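PDB 6IUQ: prolyl 4-hydroxylase from Phytophthora capsici LT1534, which probably hydroxylates proline residues at C4, acting as an iron(II)- and 2-oxoglutarate-dependent oxygenase with a double-stranded beta-helix core. Local coordinates for residues E27-L32 / Q121-H126; Y37-D42 / M202-L207; L143-G148 / H221-V226. All coordinates share one frame; numbering follows the deposited sequence.

Contact 1 of 3, residues E27-L32 / Q121-H126; sequences EVCDQL and QALTTH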
loop_
_atom_site.group_PDB
_atom_site.type_symbol
_atom_site.label_atom_id
_atom_site.label_comp_id
_atom_site.label_asym_id
_atom_site.label_seq_id
_atom_site.Cartn_x
_atom_site.Cartn_y
_atom_site.Cartn_z
ATOM N N GLU A 27 -2.274 7.795 18.024
ATOM C CA GLU A 27 -3.587 7.310 17.609
ATOM C C GLU A 27 -3.567 6.735 16.196
ATOM O O GLU A 27 -4.154 5.682 15.925
ATOM C CB GLU A 27 -4.614 8.439 17.698
ATOM C CG GLU A 27 -4.626 9.154 19.064
ATOM C CD GLU A 27 -3.747 10.409 19.094
ATOM O OE1 GLU A 27 -4.275 11.504 18.778
ATOM O OE2 GLU A 27 -2.545 10.306 19.443
ATOM N N VAL A 28 -2.893 7.449 15.300
ATOM C CA VAL A 28 -2.718 7.014 13.929
ATOM C C VAL A 28 -1.979 5.666 13.913
ATOM O O VAL A 28 -2.413 4.711 13.267
ATOM C CB VAL A 28 -1.969 8.103 13.099
ATOM C CG1 VAL A 28 -1.289 7.516 11.853
ATOM C CG2 VAL A 28 -2.934 9.225 12.709
ATOM N N CYS A 29 -0.899 5.569 14.676
ATOM C CA CYS A 29 -0.135 4.330 14.738
ATOM C C CYS A 29 -0.933 3.192 15.361
ATOM O O CYS A 29 -0.818 2.053 14.912
ATOM C CB CYS A 29 1.173 4.538 15.501
ATOM S SG CYS A 29 2.350 5.567 14.573
ATOM N N ASP A 30 -1.747 3.482 16.372
ATOM C CA ASP A 30 -2.572 2.435 16.977
ATOM C C ASP A 30 -3.595 1.911 15.972
ATOM O O ASP A 30 -3.912 0.720 15.971
ATOM C CB ASP A 30 -3.305 2.931 18.226
ATOM C CG ASP A 30 -2.367 3.199 19.395
ATOM O OD1 ASP A 30 -1.208 2.705 19.382
ATOM O OD2 ASP A 30 -2.806 3.911 20.335
ATOM N N GLN A 31 -4.117 2.795 15.125
ATOM C CA GLN A 31 -5.074 2.365 14.111
ATOM C C GLN A 31 -4.398 1.520 13.038
ATOM O O GLN A 31 -4.939 0.504 12.604
ATOM C CB GLN A 31 -5.773 3.550 13.458
ATOM C CG GLN A 31 -7.063 3.104 12.767
ATOM C CD GLN A 31 -7.716 4.168 11.909
ATOM O OE1 GLN A 31 -8.132 5.225 12.413
ATOM N NE2 GLN A 31 -7.832 3.886 10.598
ATOM N N LEU A 32 -3.215 1.953 12.606
ATOM C CA LEU A 32 -2.452 1.208 11.620
ATOM C C LEU A 32 -2.215 -0.205 12.128
ATOM O O LEU A 32 -2.460 -1.194 11.430
ATOM C CB LEU A 32 -1.125 1.914 11.329
ATOM C CG LEU A 32 -0.087 1.088 10.571
ATOM C CD1 LEU A 32 -0.613 0.736 9.177
ATOM C CD2 LEU A 32 1.251 1.838 10.483
ATOM N N GLN A 121 10.766 7.899 12.524
ATOM C CA GLN A 121 10.843 8.194 13.953
ATOM C C GLN A 121 9.510 7.914 14.650
ATOM O O GLN A 121 9.480 7.241 15.669
ATOM C CB GLN A 121 11.255 9.656 14.196
ATOM C CG GLN A 121 12.732 9.981 13.991
ATOM C CD GLN A 121 13.046 11.476 14.189
ATOM O OE1 GLN A 121 12.626 12.096 15.167
ATOM N NE2 GLN A 121 13.782 12.051 13.248
ATOM N N ALA A 122 8.410 8.432 14.101
ATOM C CA ALA A 122 7.098 8.240 14.716
ATOM C C ALA A 122 6.772 6.777 14.810
ATOM O O ALA A 122 6.422 6.286 15.884
ATOM C CB ALA A 122 6.020 8.967 13.945
ATOM N N LEU A 123 6.923 6.064 13.699
ATOM C CA LEU A 123 6.601 4.636 13.693
ATOM C C LEU A 123 7.492 3.845 14.651
ATOM O O LEU A 123 6.994 3.000 15.382
ATOM C CB LEU A 123 6.697 4.069 12.266
ATOM C CG LEU A 123 5.568 4.590 11.352
ATOM C CD1 LEU A 123 5.856 4.353 9.874
ATOM C CD2 LEU A 123 4.197 3.999 11.760
ATOM N N THR A 124 8.797 4.110 14.676
ATOM C CA THR A 124 9.654 3.336 15.571
ATOM C C THR A 124 9.414 3.727 17.032
ATOM O O THR A 124 9.622 2.914 17.915
ATOM C CB THR A 124 11.162 3.471 15.227
ATOM O OG1 THR A 124 11.537 4.847 15.199
ATOM C CG2 THR A 124 11.467 2.834 13.861
ATOM N N THR A 125 8.940 4.945 17.288
ATOM C CA THR A 125 8.592 5.324 18.650
ATOM C C THR A 125 7.324 4.584 19.091
ATOM O O THR A 125 7.300 3.965 20.149
ATOM C CB THR A 125 8.366 6.851 18.799
ATOM O OG1 THR A 125 9.610 7.546 18.665
ATOM C CG2 THR A 125 7.762 7.178 20.161
ATOM N N HIS A 126 6.269 4.648 18.279
ATOM C CA HIS A 126 4.982 4.092 18.680
ATOM C C HIS A 126 4.834 2.611 18.371
ATOM O O HIS A 126 4.050 1.929 19.026
ATOM C CB HIS A 126 3.845 4.864 18.019
ATOM C CG HIS A 126 3.873 6.332 18.303
ATOM N ND1 HIS A 126 3.853 6.844 19.582
ATOM C CD2 HIS A 126 3.936 7.399 17.471
ATOM C CE1 HIS A 126 3.895 8.164 19.528
ATOM N NE2 HIS A 126 3.940 8.527 18.258
#
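The imidazole of His126 is the flat group here. Thr125 CG2, from the same helix, lies over one face, 3.9 Å above the ring plane and displaced toward the rim. Cys29 SG approaches the ring obliquely. It stands 4.7 Å from the centroid of the His126 ring, 70° off the ring normal. The nearest ring atom to the sulfur is CD2, with Cys29 SG to His126 CD2 at 3.8 Å. This is a sulfur-aromatic contact of oblique geometry.

Cys29 has the largest share of the contact. Its SG is anti to the carbonyl carbon (chi1 -70°), and its CB points toward the other helix. The CB atoms of Cys29 and His126 meet at 3.7 Å. SG then reaches between His126 and Leu123, touching Leu123 CD2 at 3.7 Å. The same methyl of Leu123 meets Leu32 CD2 at 3.9 Å, where the two leucine side chains cross at about a right angle. One branch of Leu123 therefore serves both residues of the first helix. The two segments share no hydrogen bonds, so the join is made by sulfur and carbon atoms. Most of the touching residues are buried. Within helix 118-126, Thr125 OG1 donates to Gln121 O at 3.0 Å, from above the carbonyl plane. That oxygen also accepts from Thr125 N.

The helix axes approach to 9.9 Å and cross at -71°, a small apolar helix crossing centred on Cys29 and His126. Helix 26-35 packs on the large sheet by one side and on helix 118-126 by another. Val28, Gln31 and Leu32 rest on Val38 of strand 37-40, while Cys29 and Leu32 face helix 118-126. On the latter helix, Leu123 also touches Leu132 and Ala122 touches Ile24, both in loops.

Contact 2 of 3, residues Y37-D42 / M202-L207; sequences YVVIDD and MDRVVL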
loop_
_atom_site.group_PDB
_atom_site.type_symbol
_atom_site.label_atom_id
_atom_site.label_comp_id
_atom_site.label_asym_id
_atom_site.label_seq_id
_atom_site.Cartn_x
_atom_site.Cartn_y
_atom_site.Cartn_z
ATOM N N TYR A 37 -4.535 -0.418 8.391
ATOM C CA TYR A 37 -4.377 0.747 7.546
ATOM C C TYR A 37 -4.802 1.970 8.310
ATOM O O TYR A 37 -5.553 1.871 9.274
ATOM C CB TYR A 37 -5.235 0.638 6.303
ATOM C CG TYR A 37 -6.710 0.761 6.633
ATOM C CD1 TYR A 37 -7.428 -0.341 7.063
ATOM C CD2 TYR A 37 -7.372 1.976 6.536
ATOM C CE1 TYR A 37 -8.743 -0.251 7.371
ATOM C CE2 TYR A 37 -8.715 2.078 6.854
ATOM C CZ TYR A 37 -9.390 0.960 7.272
ATOM O OH TYR A 37 -10.728 1.032 7.585
ATOM N N VAL A 38 -4.400 3.137 7.825
ATOM C CA VAL A 38 -4.926 4.374 8.356
ATOM C C VAL A 38 -4.810 5.480 7.296
ATOM O O VAL A 38 -3.866 5.490 6.506
ATOM C CB VAL A 38 -4.201 4.745 9.673
ATOM C CG1 VAL A 38 -2.693 4.929 9.448
ATOM C CG2 VAL A 38 -4.841 5.965 10.327
ATOM N N VAL A 39 -5.807 6.368 7.253
ATOM C CA VAL A 39 -5.872 7.456 6.288
ATOM C C VAL A 39 -5.648 8.810 6.977
ATOM O O VAL A 39 -6.232 9.076 8.020
ATOM C CB VAL A 39 -7.227 7.482 5.576
ATOM C CG1 VAL A 39 -7.308 8.694 4.634
ATOM C CG2 VAL A 39 -7.469 6.152 4.822
ATOM N N ILE A 40 -4.786 9.649 6.410
ATOM C CA ILE A 40 -4.504 10.965 6.973
ATOM C C ILE A 40 -4.721 12.064 5.935
ATOM O O ILE A 40 -3.972 12.157 4.958
ATOM C CB ILE A 40 -3.065 11.076 7.485
ATOM C CG1 ILE A 40 -2.607 9.768 8.126
ATOM C CG2 ILE A 40 -2.930 12.251 8.467
ATOM C CD1 ILE A 40 -1.223 9.860 8.710
ATOM N N ASP A 41 -5.743 12.886 6.143
ATOM C CA ASP A 41 -6.049 13.967 5.225
ATOM C C ASP A 41 -5.225 15.198 5.555
ATOM O O ASP A 41 -4.881 15.423 6.717
ATOM C CB ASP A 41 -7.538 14.302 5.263
ATOM C CG ASP A 41 -8.385 13.262 4.537
ATOM O OD1 ASP A 41 -8.074 12.941 3.369
ATOM O OD2 ASP A 41 -9.351 12.762 5.139
ATOM N N ASP A 42 -4.901 15.959 4.510
ATOM C CA ASP A 42 -4.156 17.211 4.594
ATOM C C ASP A 42 -2.881 17.073 5.430
ATOM O O ASP A 42 -2.589 17.875 6.314
ATOM C CB ASP A 42 -5.077 18.319 5.129
ATOM C CG ASP A 42 -6.298 18.513 4.250
ATOM O OD1 ASP A 42 -6.132 18.897 3.066
ATOM O OD2 ASP A 42 -7.430 18.268 4.725
HETATM N N MSE A 202 -5.710 14.923 -3.114
HETATM C CA MSE A 202 -4.543 15.754 -2.914
HETATM C C MSE A 202 -4.170 15.818 -1.432
HETATM O O MSE A 202 -5.022 16.098 -0.585
HETATM C CB MSE A 202 -4.818 17.168 -3.460
HETATM C CG MSE A 202 -3.713 18.213 -3.252
HETATM SE SE MSE A 202 -2.035 17.747 -4.111
HETATM C CE MSE A 202 -1.385 19.498 -4.698
ATOM N N ASP A 203 -2.906 15.530 -1.137
ATOM C CA ASP A 203 -2.348 15.674 0.203
ATOM C C ASP A 203 -2.971 14.681 1.196
ATOM O O ASP A 203 -2.954 14.890 2.412
ATOM C CB ASP A 203 -2.509 17.115 0.697
ATOM C CG ASP A 203 -1.585 17.430 1.845
ATOM O OD1 ASP A 203 -0.555 16.722 1.963
ATOM O OD2 ASP A 203 -1.884 18.361 2.638
ATOM N N ARG A 204 -3.502 13.586 0.671
ATOM C CA ARG A 204 -3.948 12.484 1.507
ATOM C C ARG A 204 -2.869 11.413 1.611
ATOM O O ARG A 204 -2.289 11.006 0.607
ATOM C CB ARG A 204 -5.238 11.878 0.954
ATOM C CG ARG A 204 -5.612 10.559 1.598
ATOM C CD ARG A 204 -6.967 10.107 1.096
ATOM N NE ARG A 204 -8.062 10.776 1.794
ATOM C CZ ARG A 204 -9.347 10.638 1.480
ATOM N NH1 ARG A 204 -9.717 9.870 0.448
ATOM N NH2 ARG A 204 -10.265 11.270 2.199
ATOM N N VAL A 205 -2.618 10.960 2.831
ATOM C CA VAL A 205 -1.652 9.905 3.098
ATOM C C VAL A 205 -2.370 8.624 3.546
ATOM O O VAL A 205 -3.228 8.667 4.436
ATOM C CB VAL A 205 -0.616 10.340 4.191
ATOM C CG1 VAL A 205 0.142 9.151 4.726
ATOM C CG2 VAL A 205 0.348 11.357 3.635
ATOM N N VAL A 206 -2.042 7.495 2.919
ATOM C CA VAL A 206 -2.508 6.194 3.403
ATOM C C VAL A 206 -1.301 5.389 3.877
ATOM O O VAL A 206 -0.294 5.308 3.179
ATOM C CB VAL A 206 -3.263 5.395 2.329
ATOM C CG1 VAL A 206 -3.864 4.117 2.943
ATOM C CG2 VAL A 206 -4.358 6.230 1.694
ATOM N N LEU A 207 -1.386 4.848 5.086
ATOM C CA LEU A 207 -0.391 3.922 5.595
ATOM C C LEU A 207 -1.096 2.613 5.721
ATOM O O LEU A 207 -2.241 2.588 6.198
ATOM C CB LEU A 207 0.160 4.324 6.960
ATOM C CG LEU A 207 0.694 5.740 7.154
ATOM C CD1 LEU A 207 1.172 5.909 8.568
ATOM C CD2 LEU A 207 1.808 6.048 6.168
HETATM O O HOH W 1 -3.875 20.097 2.269
HETATM O O HOH W 2 -6.056 15.625 2.062
#
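Strands 37-40 and 204-207 run antiparallel at 169°, 4.7 Å apart at closest approach, with Val38-Leu207 and Ile40-Val205 as hydrogen-bonded pairs and Val39-Val206 between them as a non-hydrogen-bonded pair. Val38 and Leu207 lie side by side, with Val38 CG1 3.8 Å from Leu207 CB. Ile40 and Val205 share that face. Val38 and Ile40 rest on helix 26-35.

On the other face Val39 CG1 lies 3.6 Å from Arg204 NE. The arginine chain bends at chi3 (-81°) and grips Asp41 side-on. Both Arg204 NE (2.7 Å) and Arg204 NH2 (3.0 Å) donate to Asp41 OD1, on its syn lone pair and near the guanidinium plane. The planes of the two groups are 41° apart, and NH2 makes a weak bond to OD2. Arg204 NH1 is held by Ala199 O.

Beyond the strands a water donates to both Asp42 OD1 and Asp203 OD2, at 2.7 Å each. It probably eases the repulsion between these carboxylates. Asp203 also accepts from Phe44 N and Gly45 N, which fixes the turn after Asp42. A second water joins Asp42 N to Met202 O (selenomethionine here).

Val39, Arg204 and Val206 all touch Val198 of the second, smaller sheet. Two facing antiparallel sheets of this kind form the double-stranded beta-helix of 2OG-Fe(II) oxygenases, and strand 37-40 edges the larger one.

Contact 3 of 3, residues L143-G148 / H221-V226; sequences LQRNAG and HAERYV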
loop_
_atom_site.group_PDB
_atom_site.type_symbol
_atom_site.label_atom_id
_atom_site.label_comp_id
_atom_site.label_asym_id
_atom_site.label_seq_id
_atom_site.Cartn_x
_atom_site.Cartn_y
_atom_site.Cartn_z
ATOM N N LEU A 143 8.038 7.244 -7.452
ATOM C CA LEU A 143 7.065 8.136 -8.062
ATOM C C LEU A 143 6.330 7.403 -9.174
ATOM O O LEU A 143 6.935 6.647 -9.927
ATOM C CB LEU A 143 7.738 9.387 -8.614
ATOM C CG LEU A 143 8.650 10.154 -7.662
ATOM C CD1 LEU A 143 9.217 11.375 -8.362
ATOM C CD2 LEU A 143 7.888 10.551 -6.403
ATOM N N GLN A 144 5.023 7.622 -9.272
ATOM C CA GLN A 144 4.226 6.943 -10.278
ATOM C C GLN A 144 3.239 7.875 -10.957
ATOM O O GLN A 144 2.487 8.589 -10.295
ATOM C CB GLN A 144 3.469 5.770 -9.668
ATOM C CG GLN A 144 2.523 5.098 -10.648
ATOM C CD GLN A 144 1.847 3.870 -10.081
ATOM O OE1 GLN A 144 0.714 3.940 -9.599
ATOM N NE2 GLN A 144 2.536 2.731 -10.143
ATOM N N ARG A 145 3.254 7.868 -12.288
ATOM C CA ARG A 145 2.236 8.552 -13.068
ATOM C C ARG A 145 1.401 7.512 -13.803
ATOM O O ARG A 145 1.933 6.627 -14.475
ATOM C CB ARG A 145 2.864 9.540 -14.057
ATOM C CG ARG A 145 1.876 10.556 -14.638
ATOM C CD ARG A 145 2.535 11.474 -15.678
ATOM N NE ARG A 145 2.742 10.779 -16.939
ATOM C CZ ARG A 145 1.895 10.828 -17.963
ATOM N NH1 ARG A 145 0.793 11.571 -17.882
ATOM N NH2 ARG A 145 2.162 10.150 -19.070
ATOM N N ASN A 146 0.090 7.604 -13.637
ATOM C CA ASN A 146 -0.844 6.774 -14.373
ATOM C C ASN A 146 -1.599 7.660 -15.352
ATOM O O ASN A 146 -2.332 8.565 -14.939
ATOM C CB ASN A 146 -1.805 6.058 -13.414
ATOM C CG ASN A 146 -2.839 5.207 -14.134
ATOM O OD1 ASN A 146 -2.817 5.084 -15.360
ATOM N ND2 ASN A 146 -3.752 4.605 -13.367
ATOM N N ALA A 147 -1.409 7.394 -16.643
ATOM C CA ALA A 147 -1.986 8.203 -17.713
ATOM C C ALA A 147 -3.495 8.376 -17.606
ATOM O O ALA A 147 -4.029 9.430 -17.976
ATOM C CB ALA A 147 -1.635 7.591 -19.065
ATOM N N GLY A 148 -4.173 7.350 -17.089
ATOM C CA GLY A 148 -5.626 7.334 -17.014
ATOM C C GLY A 148 -6.178 6.487 -18.133
ATOM O O GLY A 148 -7.142 6.841 -18.774
ATOM N N HIS A 221 -9.654 7.278 -14.768
ATOM C CA HIS A 221 -10.115 7.882 -16.009
ATOM C C HIS A 221 -9.496 9.257 -16.189
ATOM O O HIS A 221 -9.864 9.999 -17.095
ATOM C CB HIS A 221 -11.635 7.967 -16.011
ATOM C CG HIS A 221 -12.294 6.666 -15.683
ATOM N ND1 HIS A 221 -13.185 6.523 -14.641
ATOM C CD2 HIS A 221 -12.162 5.438 -16.240
ATOM C CE1 HIS A 221 -13.586 5.264 -14.581
ATOM N NE2 HIS A 221 -12.978 4.585 -15.538
ATOM N N ALA A 222 -8.548 9.580 -15.317
ATOM C CA ALA A 222 -7.834 10.850 -15.356
ATOM C C ALA A 222 -6.376 10.609 -14.994
ATOM O O ALA A 222 -6.039 9.543 -14.474
ATOM C CB ALA A 222 -8.467 11.856 -14.398
ATOM N N GLU A 223 -5.516 11.583 -15.288
ATOM C CA GLU A 223 -4.112 11.524 -14.888
ATOM C C GLU A 223 -4.032 11.413 -13.361
ATOM O O GLU A 223 -4.759 12.101 -12.645
ATOM C CB GLU A 223 -3.347 12.755 -15.384
ATOM C CG GLU A 223 -1.831 12.639 -15.245
ATOM C CD GLU A 223 -1.094 13.917 -15.644
ATOM O OE1 GLU A 223 -1.460 15.002 -15.137
ATOM O OE2 GLU A 223 -0.141 13.827 -16.456
ATOM N N ARG A 224 -3.161 10.530 -12.880
ATOM C CA ARG A 224 -3.064 10.205 -11.458
ATOM C C ARG A 224 -1.598 10.120 -11.056
ATOM O O ARG A 224 -0.841 9.308 -11.596
ATOM C CB ARG A 224 -3.787 8.877 -11.151
ATOM C CG ARG A 224 -3.824 8.408 -9.672
ATOM C CD ARG A 224 -4.178 6.906 -9.633
ATOM N NE ARG A 224 -4.588 6.345 -8.341
ATOM C CZ ARG A 224 -3.850 5.480 -7.643
ATOM N NH1 ARG A 224 -2.661 5.103 -8.105
ATOM N NH2 ARG A 224 -4.292 4.989 -6.482
ATOM N N TYR A 225 -1.198 10.977 -10.122
ATOM C CA TYR A 225 0.139 10.921 -9.541
ATOM C C TYR A 225 0.068 10.371 -8.130
ATOM O O TYR A 225 -0.857 10.695 -7.372
ATOM C CB TYR A 225 0.786 12.298 -9.502
ATOM C CG TYR A 225 1.413 12.776 -10.789
ATOM C CD1 TYR A 225 2.721 12.429 -11.118
ATOM C CD2 TYR A 225 0.719 13.607 -11.657
ATOM C CE1 TYR A 225 3.306 12.880 -12.281
ATOM C CE2 TYR A 225 1.299 14.067 -12.825
ATOM C CZ TYR A 225 2.592 13.703 -13.130
ATOM O OH TYR A 225 3.184 14.160 -14.293
ATOM N N VAL A 226 1.043 9.536 -7.781
ATOM C CA VAL A 226 1.160 9.047 -6.422
ATOM C C VAL A 226 2.629 8.907 -6.032
ATOM O O VAL A 226 3.471 8.528 -6.838
ATOM C CB VAL A 226 0.415 7.702 -6.236
ATOM C CG1 VAL A 226 0.901 6.658 -7.240
ATOM C CG2 VAL A 226 0.583 7.215 -4.811
#
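Arg145 lies along Tyr225 across the strand pair. Its CG sits over one face of the ring, 3.8 Å from the Tyr225 centroid and 22° off the normal, a CH-pi contact. Arg145 CD comes to 3.1 Å from Tyr225 OH. The arginine chain then bends at chi3 (75°) and carries NH1 to Glu223. The Arg145 NH1 to Glu223 OE2 salt bridge is 2.8 Å long. It uses the anti lone pair of OE2 and lies near the guanidinium plane, while the carboxylate is turned 86° from that plane.

On the opposite face Gln144 lies beside Val226, with Gln144 CB 3.6 Å from Val226 CG1. Its amide NE2 bonds to Glu95 OE2.

The backbone sets this pairing. Gln144 with Val226 and Asn146 with Arg224 are antiparallel hydrogen-bonded pairs, the straightest bond being Asn146 N to Arg224 O (2.8 Å). Where the first strand ends, Asn146 OD1 accepts from Gly148 N at 3.2 Å, an Asx turn. Gly148 CA then packs 3.4 Å from Ala222 O.

Strands 139-146 and 224-232 are neighbours in the larger sheet of the double-stranded beta-helix. Helix 46-61 covers the Arg145 and Tyr225 face through Met56, Arg57 and Asn60. Glu223 OE1 pairs with Arg57 NH1. One carboxylate thus serves two arginines, one at each oxygen. Such a setting would favour the ionised glutamate and joins sheet to helix by charge as well as by ring packing.

Overall arrangement
Contacts 1 and 2 adjoin, with centres 14 Å apart. Helix 26-35 leads straight into strand 37-40, and Val28 CG1 meets Val38 CG1 at 3.8 Å. Contacts 2 and 3 lie on the same six-stranded antiparallel sheet, centres 17 Å apart, without touching. Contact 2 is at its edge strand 37-40, and contact 3 lies toward the other edge. Contact 1 is on the far side of the chain's centre from contact 3, 29 Å between centres. The iron(II), held by His156, Asp158 and His215, is about 8 Å from the side chain of Gln144, 10 Å from Val206 and 14 Å from Leu32.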